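Local atomic coordinates of RPA0582 (Rhodopseudomonas palustris, PDB entry 3HHL), a protein that is of unknown function but belongs to the DUF1330 family, whose members adopt the dimeric alpha-beta-barrel fold. Residues L30-P35 against D84-H89. Residues are numbered along the deposited sequence; the frame is centred on the assembly and turned at random. Where two conformers were deposited one is given.
Sequences LVRLRP and DEHWDH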
ATOM      1  N   LEU C  30       0.962   0.958   6.066  1.00 33.40           N
ATOM      2  CA  LEU C  30       1.719   2.141   5.669  1.00 34.01           C
ATOM      3  C   LEU C  30       1.919   2.967   6.942  1.00 35.26           C
ATOM      4  O   LEU C  30       0.947   3.444   7.529  1.00 36.02           O
ATOM      5  CB  LEU C  30       0.992   2.946   4.606  1.00 33.72           C
ATOM      6  CG  LEU C  30       0.422   2.131   3.428  1.00 36.25           C
ATOM      7  CD1 LEU C  30      -0.416   3.015   2.553  1.00 35.06           C
ATOM      8  CD2 LEU C  30       1.494   1.389   2.580  1.00 34.17           C
ATOM      9  N   VAL C  31       3.154   3.123   7.414  1.00 35.63           N
ATOM     10  CA  VAL C  31       3.337   3.814   8.691  1.00 36.16           C
ATOM     11  C   VAL C  31       4.235   5.041   8.597  1.00 36.67           C
ATOM     12  O   VAL C  31       5.372   4.955   8.090  1.00 37.29           O
ATOM     13  CB  VAL C  31       3.944   2.898   9.772  1.00 36.47           C
ATOM     14  CG1 VAL C  31       3.951   3.647  11.098  1.00 35.48           C
ATOM     15  CG2 VAL C  31       3.188   1.573   9.860  1.00 35.74           C
ATOM     16  N   ARG C  32       3.741   6.170   9.094  0.50 36.42           N
ATOM     17  CA  ARG C  32       4.536   7.373   9.141  0.50 36.90           C
ATOM     18  C   ARG C  32       4.820   7.717  10.590  0.50 36.88           C
ATOM     19  O   ARG C  32       3.896   7.932  11.365  0.50 37.18           O
ATOM     20  CB  ARG C  32       3.809   8.521   8.461  0.50 37.25           C
ATOM     21  CG  ARG C  32       4.665   9.776   8.324  0.50 37.91           C
ATOM     22  CD  ARG C  32       3.958  10.825   7.476  0.50 39.67           C
ATOM     23  NE  ARG C  32       4.528  12.160   7.628  0.50 40.52           N
ATOM     24  CZ  ARG C  32       4.382  13.132   6.737  0.50 40.30           C
ATOM     25  NH1 ARG C  32       3.706  12.909   5.615  0.50 40.57           N
ATOM     26  NH2 ARG C  32       4.922  14.314   6.964  0.50 39.18           N
ATOM     27  N   LEU C  33       6.098   7.768  10.950  1.00 36.59           N
ATOM     28  CA  LEU C  33       6.499   7.949  12.328  1.00 36.81           C
ATOM     29  C   LEU C  33       6.674   9.414  12.737  1.00 37.29           C
ATOM     30  O   LEU C  33       7.088  10.253  11.944  1.00 36.78           O
ATOM     31  CB  LEU C  33       7.803   7.199  12.574  1.00 36.99           C
ATOM     32  CG  LEU C  33       7.776   5.663  12.441  1.00 36.16           C
ATOM     33  CD1 LEU C  33       9.186   5.123  12.557  1.00 32.31           C
ATOM     34  CD2 LEU C  33       6.857   5.056  13.473  1.00 33.95           C
ATOM     35  N   ARG C  34       6.378   9.706  14.001  1.00 38.03           N
ATOM     36  CA  ARG C  34       6.700  11.007  14.578  1.00 38.65           C
ATOM     37  C   ARG C  34       8.197  11.163  14.725  1.00 38.80           C
ATOM     38  O   ARG C  34       8.892  10.203  15.065  1.00 39.26           O
ATOM     39  CB  ARG C  34       6.132  11.142  15.972  1.00 38.83           C
ATOM     40  CG  ARG C  34       4.669  11.301  16.056  1.00 39.72           C
ATOM     41  CD  ARG C  34       4.241  11.425  17.511  1.00 42.29           C
ATOM     42  NE  ARG C  34       2.814  11.173  17.587  1.00 44.91           N
ATOM     43  CZ  ARG C  34       1.876  12.068  17.289  1.00 44.96           C
ATOM     44  NH1 ARG C  34       2.223  13.309  16.933  1.00 44.57           N
ATOM     45  NH2 ARG C  34       0.589  11.714  17.351  1.00 43.72           N
ATOM     46  N   PRO C  35       8.705  12.363  14.486  1.00 39.30           N
ATOM     47  CA  PRO C  35      10.106  12.637  14.841  1.00 39.94           C
ATOM     48  C   PRO C  35      10.316  12.366  16.319  1.00 40.27           C
ATOM     49  O   PRO C  35      11.213  11.595  16.689  1.00 40.32           O
ATOM     50  CB  PRO C  35      10.275  14.131  14.552  1.00 39.41           C
ATOM     51  CG  PRO C  35       9.210  14.459  13.581  1.00 39.82           C
ATOM     52  CD  PRO C  35       8.083  13.460  13.743  1.00 39.45           C
ATOM     53  N   ASP C  84       3.235  15.287  -0.110  1.00 49.02           N
ATOM     54  CA  ASP C  84       3.207  15.253   1.345  1.00 50.46           C
ATOM     55  C   ASP C  84       2.989  13.830   1.916  1.00 50.40           C
ATOM     56  O   ASP C  84       3.224  13.603   3.104  1.00 51.58           O
ATOM     57  CB  ASP C  84       2.191  16.249   1.919  1.00 51.41           C
ATOM     58  CG  ASP C  84       0.832  16.196   1.217  1.00 55.09           C
ATOM     59  OD1 ASP C  84       0.552  17.136   0.420  1.00 61.28           O
ATOM     60  OD2 ASP C  84       0.046  15.238   1.460  1.00 57.56           O
ATOM     61  N   GLU C  85       2.543  12.874   1.107  1.00 49.60           N
ATOM     62  CA  GLU C  85       2.464  11.482   1.581  1.00 48.87           C
ATOM     63  C   GLU C  85       3.833  10.823   1.484  1.00 47.83           C
ATOM     64  O   GLU C  85       4.438  10.773   0.408  1.00 47.98           O
ATOM     65  CB  GLU C  85       1.445  10.655   0.805  1.00 48.99           C
ATOM     66  CG  GLU C  85       0.157  10.487   1.549  1.00 51.17           C
ATOM     67  CD  GLU C  85      -0.906   9.751   0.762  1.00 53.97           C
ATOM     68  OE1 GLU C  85      -0.567   8.811   0.020  1.00 55.06           O
ATOM     69  OE2 GLU C  85      -2.093  10.129   0.886  1.00 57.87           O
ATOM     70  N   HIS C  86       4.342  10.383   2.626  1.00 46.33           N
ATOM     71  CA  HIS C  86       5.496   9.513   2.661  1.00 45.44           C
ATOM     72  C   HIS C  86       5.337   8.569   3.835  1.00 43.76           C
ATOM     73  O   HIS C  86       4.611   8.850   4.764  1.00 44.00           O
ATOM     74  CB  HIS C  86       6.817  10.298   2.699  1.00 45.38           C
ATOM     75  CG  HIS C  86       7.099  10.945   4.008  1.00 48.42           C
ATOM     76  ND1 HIS C  86       7.868  10.342   4.987  1.00 53.07           N
ATOM     77  CD2 HIS C  86       6.717  12.143   4.508  1.00 51.50           C
ATOM     78  CE1 HIS C  86       7.941  11.144   6.036  1.00 55.27           C
ATOM     79  NE2 HIS C  86       7.252  12.244   5.770  1.00 54.30           N
ATOM     80  N   TRP C  87       5.983   7.419   3.754  1.00 41.94           N
ATOM     81  CA  TRP C  87       5.826   6.386   4.746  1.00 40.13           C
ATOM     82  C   TRP C  87       7.208   5.908   5.137  1.00 39.54           C
ATOM     83  O   TRP C  87       8.085   5.816   4.292  1.00 39.34           O
ATOM     84  CB  TRP C  87       5.009   5.254   4.172  1.00 39.61           C
ATOM     85  CG  TRP C  87       3.688   5.693   3.678  1.00 37.36           C
ATOM     86  CD1 TRP C  87       3.259   5.714   2.392  1.00 36.68           C
ATOM     87  CD2 TRP C  87       2.609   6.153   4.459  1.00 34.37           C
ATOM     88  NE1 TRP C  87       1.972   6.166   2.319  1.00 33.70           N
ATOM     89  CE2 TRP C  87       1.546   6.435   3.581  1.00 33.33           C
ATOM     90  CE3 TRP C  87       2.427   6.344   5.817  1.00 33.90           C
ATOM     91  CZ2 TRP C  87       0.343   6.938   4.010  1.00 33.41           C
ATOM     92  CZ3 TRP C  87       1.231   6.838   6.251  1.00 33.41           C
ATOM     93  CH2 TRP C  87       0.200   7.147   5.353  1.00 32.95           C
ATOM     94  N   ASP C  88       7.394   5.653   6.428  1.00 38.70           N
ATOM     95  CA  ASP C  88       8.668   5.223   6.980  1.00 37.70           C
ATOM     96  C   ASP C  88       8.749   3.704   6.983  1.00 36.99           C
ATOM     97  O   ASP C  88       9.814   3.155   6.807  1.00 36.63           O
ATOM     98  CB  ASP C  88       8.815   5.749   8.413  1.00 37.89           C
ATOM     99  CG  ASP C  88       8.873   7.261   8.480  1.00 39.27           C
ATOM    100  OD1 ASP C  88       9.715   7.839   7.779  1.00 41.44           O
ATOM    101  OD2 ASP C  88       8.096   7.878   9.243  1.00 41.44           O
ATOM    102  N   HIS C  89       7.618   3.029   7.200  1.00 35.89           N
ATOM    103  CA  HIS C  89       7.583   1.587   7.159  1.00 35.51           C
ATOM    104  C   HIS C  89       6.464   1.146   6.234  1.00 34.50           C
ATOM    105  O   HIS C  89       5.357   1.669   6.315  1.00 34.23           O
ATOM    106  CB  HIS C  89       7.321   1.028   8.532  1.00 35.76           C
ATOM    107  CG  HIS C  89       8.452   1.221   9.471  1.00 39.85           C
ATOM    108  ND1 HIS C  89       9.770   1.114   9.075  1.00 45.43           N
ATOM    109  CD2 HIS C  89       8.479   1.510  10.793  1.00 43.23           C
ATOM    110  CE1 HIS C  89      10.562   1.333  10.112  1.00 43.76           C
ATOM    111  NE2 HIS C  89       9.803   1.585  11.163  1.00 44.35           N
TER
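A classic beta bulge opens the pairing of strands 25-33 and 89-95, two antiparallel neighbours in the sheet of this alpha-beta-barrel protein. D88 and H89 both face V31, whose carbonyl O accepts from D88 N (2.7 Å) and from H89 N (3.1 Å), while V31 N returns a bond to H89 O at 2.9 Å. On the bulge, D88 takes over what a regular strand would do with backbone: its OD2 receives L33 N at 2.6 Å through the anti lone pair, nearly straight at 166°, so a short acidic side chain suits the place. V31 and H89 point to the same face of the sheet, where Y51 of helix 47-64 meets both. W87, with CG anti to its carbonyl carbon, lays its indole across L30; L30 CB sits over the ring face, 3.7 Å from the five-membered ring's centroid, and R32 CB meets the rim at CE3. An alanine here removes the indole from over L30 CB and beside R32 CB, which would probably loosen segment 84-89 on strand 25-33. R32 runs extended past H86, whose NE2 lies over the guanidinium face, planes 42° apart, and NH1 makes a bent 2.6 Å hydrogen bond to D84 O, near the guanidinium plane; R32 NE forms a salt bridge with E122. The guanidinium under H86 NE2 would probably disfavour protonating the imidazole, although E122 offsets part of this.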